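Side-chain contacts in sialidase B (Streptococcus pneumoniae serotype 4, PDB 4XJW), which cleaves terminal sialic acid from alpha-2,3-, alpha-2,6- and alpha-2,8-linked glycans, as an intramolecular trans-sialidase of glycosyl hydrolase family 33: residues A[21-26]-A[170-175]; A[109-114]-A[180-185]. The protein carries 1 engineered substitution. All coordinates share one frame; numbering follows the deposited sequence.

Contact 1 (A[21-26]-A[170-175]); sequences SLLLDK and ISLFNK
Leu23 and Leu172 supply the apolar half of this contact. CD1 of Leu23 meets the branch point of the other leucine, CG of Leu172, at 3.8 Å. The two side chains cross at about a right angle, so a methyl abuts the flank of its partner. That methyl lies against both CG and CB of Leu172. Both leucines are buried. Phe5 and Phe50 also pack on Leu23, and Val34 on Leu172.

This is the concanavalin-like N-terminal domain, a beta sandwich. Strand 166-173 runs antiparallel between strands 5-13 and 32-39 of one sheet. Residues 21-26 form a short helical turn and the residues after it, beside strand 5-13. From there CD1 of Leu23 reaches Leu172, and the side chain also touches strand 46-53 of the second sheet.

The polar half is a single hydrogen bond, ND2 of Asn174 to the backbone O of Lys26, 2.8 Å long. It is nearly straight at the hydrogen (159°), and the acceptor lies close to the amide plane. On the other arm of the amide, OD1 accepts from Ser28 N and Gln32 NE2, which should fix the flip. Lys26 turns its ammonium back within its own segment, where NZ forms a salt bridge with Asp25 OD1 at 3.0 Å.

Contact 2 (A[109-114]-A[180-185]); sequences VFVSDS and QEVSTI
A short helix, residues 179-182, with the turn that follows it, packs against one face of the beta sheet of the N-terminal domain. The sheet contributes strand 102-113, from which Val109 and Val111 point toward the helix. They are two residues apart, as expected for one face of a strand. The contact is wholly apolar, with no hydrogen bond across it.

Val109 is the middle of the contact and uses both methyls. Its CG2 meets CD1 of Ile185 tip to tip at 3.7 Å. Its CG1 lies 4.2 Å from CG2 of Val182. The Val109 and Val182 side chains slide past each other in opposite directions, so they meet along their flanks. CG1 of Val109 is anti to the backbone N (chi1 -179°) and CG2 is anti to the carbonyl carbon, which sends the two methyls to different partners. Val111 adds a looser touch, CG2 to Val182 CG2 at 4.4 Å. One methyl of Val182 thus faces both strand valines. Thr33 of strand 32-39 touches both strand valines, and Tyr122 of strand 118-123 touches Val182.

A type I beta turn from Val182 to Ile185 brings the isoleucine back to the sheet. Two side-chain hydroxyls brace this turn. Ser183 OG donates to Gln180 O at 2.7 Å. Thr184 OG1 donates to Glu181 O, also at 2.7 Å, in the carbonyl plane on a lone pair. That carbonyl also accepts from Thr184 N, so two donors grip it. The whole is a short helical segment lying on one sheet face of a concanavalin-like beta sandwich, with Val109 and Val111 on that face of strand 102-113.

Both contacts belong to the N-terminal domain, away from the presumed catalytic residues and the inhibitor pocket, and both reach the same antiparallel sheet. Their centres are 15 Å apart. Contact 1 is partly buried: it ties the turn at 21-26 to strand 166-173 by mixed chemistry, apolar between buried leucines and polar between partly exposed residues. Contact 2 is buried and purely aliphatic, setting helix 179-182 and the beta turn at 182-185 on strand 102-113. Strand 166-173 and that helix follow each other, so one run of chain supplies 170-175 to contact 1 and then 180-185 to contact 2. A long, weak ion pair, Lys175 NZ to Glu181 OE2 at 3.5 Å, joins the two.

Contact 1 (A[21-26]-A[170-175])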
ATOM      1  N   SER A  21      17.867  11.805 -38.960  1.00 26.26           N
ATOM      2  CA  SER A  21      18.959  11.300 -39.785  1.00 30.05           C
ATOM      3  C   SER A  21      19.719  10.164 -39.102  1.00 32.12           C
ATOM      4  O   SER A  21      20.307   9.307 -39.768  1.00 34.05           O
ATOM      5  CB  SER A  21      19.926  12.428 -40.148  1.00 31.43           C
ATOM      6  OG  SER A  21      20.507  12.995 -38.993  1.00 38.27           O
ATOM      7  N   LEU A  22      19.694  10.160 -37.773  1.00 30.15           N
ATOM      8  CA  LEU A  22      20.450   9.194 -36.985  1.00 32.90           C
ATOM      9  C   LEU A  22      19.683   7.897 -36.741  1.00 28.09           C
ATOM     10  O   LEU A  22      20.236   6.931 -36.216  1.00 33.29           O
ATOM     11  CB  LEU A  22      20.844   9.820 -35.648  1.00 30.28           C
ATOM     12  CG  LEU A  22      21.789  11.009 -35.757  1.00 35.34           C
ATOM     13  CD1 LEU A  22      21.916  11.724 -34.416  1.00 34.95           C
ATOM     14  CD2 LEU A  22      23.145  10.541 -36.261  1.00 34.28           C
ATOM     15  N   LEU A  23      18.412   7.869 -37.132  1.00 29.11           N
ATOM     16  CA  LEU A  23      17.521   6.814 -36.664  1.00 23.52           C
ATOM     17  C   LEU A  23      16.633   6.184 -37.745  1.00 22.15           C
ATOM     18  O   LEU A  23      16.510   4.964 -37.815  1.00 23.17           O
ATOM     19  CB  LEU A  23      16.674   7.354 -35.498  1.00 25.08           C
ATOM     20  CG  LEU A  23      15.773   6.409 -34.702  1.00 26.70           C
ATOM     21  CD1 LEU A  23      16.502   5.117 -34.396  1.00 30.73           C
ATOM     22  CD2 LEU A  23      15.319   7.083 -33.417  1.00 32.10           C
ATOM     23  N   LEU A  24      16.027   7.002 -38.603  1.00 25.97           N
ATOM     24  CA  LEU A  24      14.974   6.502 -39.490  1.00 22.90           C
ATOM     25  C   LEU A  24      15.383   5.426 -40.503  1.00 29.32           C
ATOM     26  O   LEU A  24      14.615   4.498 -40.774  1.00 27.65           O
ATOM     27  CB  LEU A  24      14.248   7.657 -40.184  1.00 25.96           C
ATOM     28  CG  LEU A  24      13.478   8.536 -39.207  1.00 22.74           C
ATOM     29  CD1 LEU A  24      12.830   9.691 -39.931  1.00 29.07           C
ATOM     30  CD2 LEU A  24      12.440   7.713 -38.472  1.00 23.38           C
ATOM     31  N   ASP A  25      16.581   5.538 -41.062  1.00 29.93           N
ATOM     32  CA  ASP A  25      17.048   4.520 -42.001  1.00 31.65           C
ATOM     33  C   ASP A  25      17.413   3.211 -41.293  1.00 31.40           C
ATOM     34  O   ASP A  25      17.451   2.143 -41.912  1.00 32.36           O
ATOM     35  CB  ASP A  25      18.218   5.043 -42.839  1.00 31.45           C
ATOM     36  CG  ASP A  25      19.049   6.085 -42.109  1.00 43.28           C
ATOM     37  OD1 ASP A  25      19.229   5.968 -40.872  1.00 37.82           O
ATOM     38  OD2 ASP A  25      19.531   7.030 -42.778  1.00 46.05           O
ATOM     39  N   LYS A  26      17.664   3.298 -39.990  1.00 31.07           N
ATOM     40  CA  LYS A  26      18.078   2.142 -39.204  1.00 31.37           C
ATOM     41  C   LYS A  26      16.889   1.324 -38.714  1.00 28.32           C
ATOM     42  O   LYS A  26      17.036   0.146 -38.390  1.00 29.13           O
ATOM     43  CB  LYS A  26      18.892   2.593 -37.991  1.00 29.70           C
ATOM     44  CG  LYS A  26      19.655   3.898 -38.186  1.00 37.87           C
ATOM     45  CD  LYS A  26      20.847   3.707 -39.107  1.00 37.86           C
ATOM     46  CE  LYS A  26      21.991   4.661 -38.750  1.00 41.17           C
ATOM     47  NZ  LYS A  26      21.699   6.083 -39.106  1.00 36.62           N
ATOM     48  N   ILE A 170      19.638   7.523 -24.512  1.00 22.56           N
ATOM     49  CA  ILE A 170      18.550   6.856 -25.219  1.00 22.65           C
ATOM     50  C   ILE A 170      19.092   5.868 -26.251  1.00 27.34           C
ATOM     51  O   ILE A 170      19.984   6.199 -27.035  1.00 27.09           O
ATOM     52  CB  ILE A 170      17.569   7.854 -25.869  1.00 23.53           C
ATOM     53  CG1 ILE A 170      16.456   7.095 -26.596  1.00 23.69           C
ATOM     54  CG2 ILE A 170      18.290   8.815 -26.814  1.00 26.82           C
ATOM     55  CD1 ILE A 170      15.396   7.983 -27.172  1.00 24.48           C
ATOM     56  N   SER A 171      18.565   4.644 -26.221  1.00 20.51           N
ATOM     57  CA  SER A 171      19.000   3.586 -27.129  1.00 22.99           C
ATOM     58  C   SER A 171      17.788   2.947 -27.802  1.00 20.59           C
ATOM     59  O   SER A 171      16.735   2.810 -27.184  1.00 17.74           O
ATOM     60  CB  SER A 171      19.791   2.519 -26.367  1.00 23.20           C
ATOM     61  OG  SER A 171      20.855   3.089 -25.636  1.00 28.06           O
ATOM     62  N   LEU A 172      17.944   2.550 -29.063  1.00 19.45           N
ATOM     63  CA  LEU A 172      16.877   1.885 -29.811  1.00 21.44           C
ATOM     64  C   LEU A 172      17.431   0.559 -30.330  1.00 24.85           C
ATOM     65  O   LEU A 172      18.552   0.508 -30.839  1.00 25.20           O
ATOM     66  CB  LEU A 172      16.433   2.766 -30.984  1.00 23.42           C
ATOM     67  CG  LEU A 172      15.157   2.602 -31.825  1.00 30.06           C
ATOM     68  CD1 LEU A 172      14.909   1.174 -32.308  1.00 32.07           C
ATOM     69  CD2 LEU A 172      13.938   3.156 -31.099  1.00 28.69           C
ATOM     70  N   PHE A 173      16.647  -0.506 -30.204  1.00 18.93           N
ATOM     71  CA  PHE A 173      17.033  -1.824 -30.696  1.00 19.57           C
ATOM     72  C   PHE A 173      15.980  -2.370 -31.654  1.00 21.20           C
ATOM     73  O   PHE A 173      14.782  -2.219 -31.409  1.00 18.00           O
ATOM     74  CB  PHE A 173      17.199  -2.807 -29.537  1.00 18.46           C
ATOM     75  CG  PHE A 173      18.091  -2.310 -28.440  1.00 23.28           C
ATOM     76  CD1 PHE A 173      17.601  -1.458 -27.458  1.00 21.05           C
ATOM     77  CD2 PHE A 173      19.426  -2.686 -28.392  1.00 24.55           C
ATOM     78  CE1 PHE A 173      18.423  -1.001 -26.444  1.00 22.20           C
ATOM     79  CE2 PHE A 173      20.253  -2.228 -27.382  1.00 28.52           C
ATOM     80  CZ  PHE A 173      19.752  -1.383 -26.408  1.00 28.72           C
ATOM     81  N   ASN A 174      16.417  -3.001 -32.744  1.00 19.46           N
ATOM     82  CA  ASN A 174      15.488  -3.668 -33.658  1.00 17.74           C
ATOM     83  C   ASN A 174      15.162  -5.094 -33.206  1.00 20.33           C
ATOM     84  O   ASN A 174      15.281  -6.059 -33.966  1.00 21.00           O
ATOM     85  CB  ASN A 174      16.026  -3.653 -35.094  1.00 16.74           C
ATOM     86  CG  ASN A 174      15.906  -2.285 -35.751  1.00 17.46           C
ATOM     87  OD1 ASN A 174      14.925  -1.562 -35.546  1.00 18.49           O
ATOM     88  ND2 ASN A 174      16.894  -1.933 -36.570  1.00 18.67           N
ATOM     89  N   LYS A 175      14.743  -5.206 -31.952  1.00 17.06           N
ATOM     90  CA  LYS A 175      14.345  -6.469 -31.373  1.00 17.75           C
ATOM     91  C   LYS A 175      13.448  -6.164 -30.178  1.00 18.34           C
ATOM     92  O   LYS A 175      13.565  -5.100 -29.567  1.00 19.05           O
ATOM     93  CB  LYS A 175      15.595  -7.218 -30.911  1.00 20.74           C
ATOM     94  CG  LYS A 175      15.354  -8.601 -30.322  1.00 27.36           C
ATOM     95  CD  LYS A 175      16.668  -9.208 -29.839  1.00 30.95           C
ATOM     96  CE  LYS A 175      16.426 -10.441 -28.986  1.00 34.13           C
ATOM     97  NZ  LYS A 175      17.684 -10.926 -28.339  1.00 44.43           N
TER

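Contact 2 (A[109-114]-A[180-185])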
ATOM      1  N   VAL A 109      12.036   1.411 -20.127  1.00 12.11           N
ATOM      2  CA  VAL A 109      12.233   0.420 -21.184  1.00 10.90           C
ATOM      3  C   VAL A 109      10.884   0.092 -21.812  1.00 13.11           C
ATOM      4  O   VAL A 109       9.978  -0.392 -21.128  1.00 13.57           O
ATOM      5  CB  VAL A 109      12.835  -0.884 -20.639  1.00 15.64           C
ATOM      6  CG1 VAL A 109      13.039  -1.893 -21.781  1.00 14.76           C
ATOM      7  CG2 VAL A 109      14.155  -0.603 -19.942  1.00 12.83           C
ATOM      8  N   PHE A 110      10.749   0.330 -23.115  1.00 10.33           N
ATOM      9  CA  PHE A 110       9.493   0.039 -23.788  1.00 11.28           C
ATOM     10  C   PHE A 110       9.734  -1.022 -24.842  1.00 12.55           C
ATOM     11  O   PHE A 110      10.607  -0.863 -25.694  1.00 13.80           O
ATOM     12  CB  PHE A 110       8.901   1.286 -24.434  1.00 12.57           C
ATOM     13  CG  PHE A 110       7.632   1.012 -25.194  1.00 11.26           C
ATOM     14  CD1 PHE A 110       6.469   0.687 -24.518  1.00 12.50           C
ATOM     15  CD2 PHE A 110       7.616   1.061 -26.584  1.00 11.94           C
ATOM     16  CE1 PHE A 110       5.293   0.420 -25.205  1.00 12.14           C
ATOM     17  CE2 PHE A 110       6.449   0.799 -27.286  1.00 12.84           C
ATOM     18  CZ  PHE A 110       5.281   0.482 -26.592  1.00 14.27           C
ATOM     19  N   VAL A 111       8.986  -2.115 -24.754  1.00 10.92           N
ATOM     20  CA  VAL A 111       9.151  -3.229 -25.685  1.00 11.78           C
ATOM     21  C   VAL A 111       7.920  -3.361 -26.597  1.00 13.95           C
ATOM     22  O   VAL A 111       6.784  -3.504 -26.127  1.00 13.31           O
ATOM     23  CB  VAL A 111       9.412  -4.546 -24.926  1.00 11.10           C
ATOM     24  CG1 VAL A 111       9.612  -5.682 -25.913  1.00 17.81           C
ATOM     25  CG2 VAL A 111      10.643  -4.400 -24.026  1.00 16.67           C
ATOM     26  N   SER A 112       8.156  -3.297 -27.907  1.00 14.73           N
ATOM     27  CA  SER A 112       7.111  -3.448 -28.913  1.00 12.48           C
ATOM     28  C   SER A 112       7.350  -4.772 -29.648  1.00 15.51           C
ATOM     29  O   SER A 112       8.249  -4.875 -30.483  1.00 18.96           O
ATOM     30  CB  SER A 112       7.154  -2.255 -29.879  1.00 15.68           C
ATOM     31  OG  SER A 112       6.129  -2.308 -30.847  1.00 16.81           O
ATOM     32  N   ASP A 113       6.540  -5.776 -29.323  1.00 15.86           N
ATOM     33  CA  ASP A 113       6.819  -7.162 -29.689  1.00 17.11           C
ATOM     34  C   ASP A 113       5.822  -7.672 -30.725  1.00 18.95           C
ATOM     35  O   ASP A 113       4.682  -8.008 -30.395  1.00 18.97           O
ATOM     36  CB  ASP A 113       6.763  -8.035 -28.430  1.00 17.59           C
ATOM     37  CG  ASP A 113       7.236  -9.460 -28.668  1.00 24.44           C
ATOM     38  OD1 ASP A 113       7.413  -9.852 -29.838  1.00 23.45           O
ATOM     39  OD2 ASP A 113       7.419 -10.184 -27.670  1.00 28.97           O
ATOM     40  N   SER A 114       6.260  -7.740 -31.980  1.00 21.67           N
ATOM     41  CA  SER A 114       5.382  -8.156 -33.070  1.00 19.79           C
ATOM     42  C   SER A 114       4.943  -9.622 -33.009  1.00 21.45           C
ATOM     43  O   SER A 114       3.801  -9.947 -33.340  1.00 23.65           O
ATOM     44  CB  SER A 114       5.998  -7.824 -34.437  1.00 21.88           C
ATOM     45  OG  SER A 114       7.257  -8.437 -34.633  1.00 23.77           O
ATOM     46  N   GLN A 180      13.939 -11.192 -19.209  1.00 25.97           N
ATOM     47  CA  GLN A 180      15.253 -11.493 -18.642  1.00 26.09           C
ATOM     48  C   GLN A 180      16.275 -10.427 -19.027  1.00 25.79           C
ATOM     49  O   GLN A 180      17.000  -9.906 -18.172  1.00 25.94           O
ATOM     50  CB  GLN A 180      15.734 -12.869 -19.118  1.00 33.91           C
ATOM     51  CG  GLN A 180      17.121 -13.257 -18.619  1.00 32.50           C
ATOM     52  CD  GLN A 180      17.408 -14.744 -18.775  1.00 49.46           C
ATOM     53  OE1 GLN A 180      16.564 -15.507 -19.248  1.00 50.49           O
ATOM     54  NE2 GLN A 180      18.603 -15.162 -18.369  1.00 54.82           N
ATOM     55  N   GLU A 181      16.324 -10.094 -20.314  1.00 24.12           N
ATOM     56  CA  GLU A 181      17.239  -9.058 -20.782  1.00 24.10           C
ATOM     57  C   GLU A 181      16.949  -7.721 -20.100  1.00 21.63           C
ATOM     58  O   GLU A 181      17.872  -7.054 -19.626  1.00 22.46           O
ATOM     59  CB  GLU A 181      17.191  -8.918 -22.309  1.00 27.06           C
ATOM     60  CG  GLU A 181      18.006  -9.971 -23.066  1.00 30.97           C
ATOM     61  CD  GLU A 181      17.812  -9.887 -24.574  1.00 37.17           C
ATOM     62  OE1 GLU A 181      16.660 -10.027 -25.034  1.00 29.15           O
ATOM     63  OE2 GLU A 181      18.809  -9.679 -25.291  1.00 41.14           O
ATOM     64  N   VAL A 182      15.670  -7.350 -20.037  1.00 20.98           N
ATOM     65  CA  VAL A 182      15.259  -6.111 -19.378  1.00 22.15           C
ATOM     66  C   VAL A 182      15.808  -6.026 -17.954  1.00 20.73           C
ATOM     67  O   VAL A 182      16.279  -4.976 -17.526  1.00 19.05           O
ATOM     68  CB  VAL A 182      13.715  -5.973 -19.342  1.00 18.92           C
ATOM     69  CG1 VAL A 182      13.301  -4.732 -18.563  1.00 18.79           C
ATOM     70  CG2 VAL A 182      13.145  -5.934 -20.755  1.00 19.95           C
ATOM     71  N   SER A 183      15.777  -7.141 -17.231  1.00 24.07           N
ATOM     72  CA  SER A 183      16.216  -7.131 -15.834  1.00 26.56           C
ATOM     73  C   SER A 183      17.720  -6.903 -15.668  1.00 23.95           C
ATOM     74  O   SER A 183      18.184  -6.654 -14.555  1.00 25.85           O
ATOM     75  CB  SER A 183      15.784  -8.408 -15.105  1.00 27.98           C
ATOM     76  OG  SER A 183      16.540  -9.525 -15.534  1.00 35.54           O
ATOM     77  N   THR A 184      18.476  -6.974 -16.762  1.00 23.68           N
ATOM     78  CA  THR A 184      19.924  -6.749 -16.712  1.00 25.85           C
ATOM     79  C   THR A 184      20.306  -5.295 -16.972  1.00 28.19           C
ATOM     80  O   THR A 184      21.469  -4.919 -16.827  1.00 24.14           O
ATOM     81  CB  THR A 184      20.670  -7.617 -17.745  1.00 25.27           C
ATOM     82  OG1 THR A 184      20.477  -7.078 -19.061  1.00 22.52           O
ATOM     83  CG2 THR A 184      20.181  -9.050 -17.693  1.00 29.17           C
ATOM     84  N   ILE A 185      19.334  -4.476 -17.371  1.00 20.08           N
ATOM     85  CA  ILE A 185      19.623  -3.074 -17.635  1.00 19.93           C
ATOM     86  C   ILE A 185      19.857  -2.356 -16.314  1.00 24.48           C
ATOM     87  O   ILE A 185      18.995  -2.371 -15.431  1.00 20.97           O
ATOM     88  CB  ILE A 185      18.500  -2.394 -18.425  1.00 21.34           C
ATOM     89  CG1 ILE A 185      18.358  -3.047 -19.802  1.00 23.03           C
ATOM     90  CG2 ILE A 185      18.770  -0.896 -18.550  1.00 21.02           C
ATOM     91  CD1 ILE A 185      17.141  -2.609 -20.583  1.00 19.41           C
TER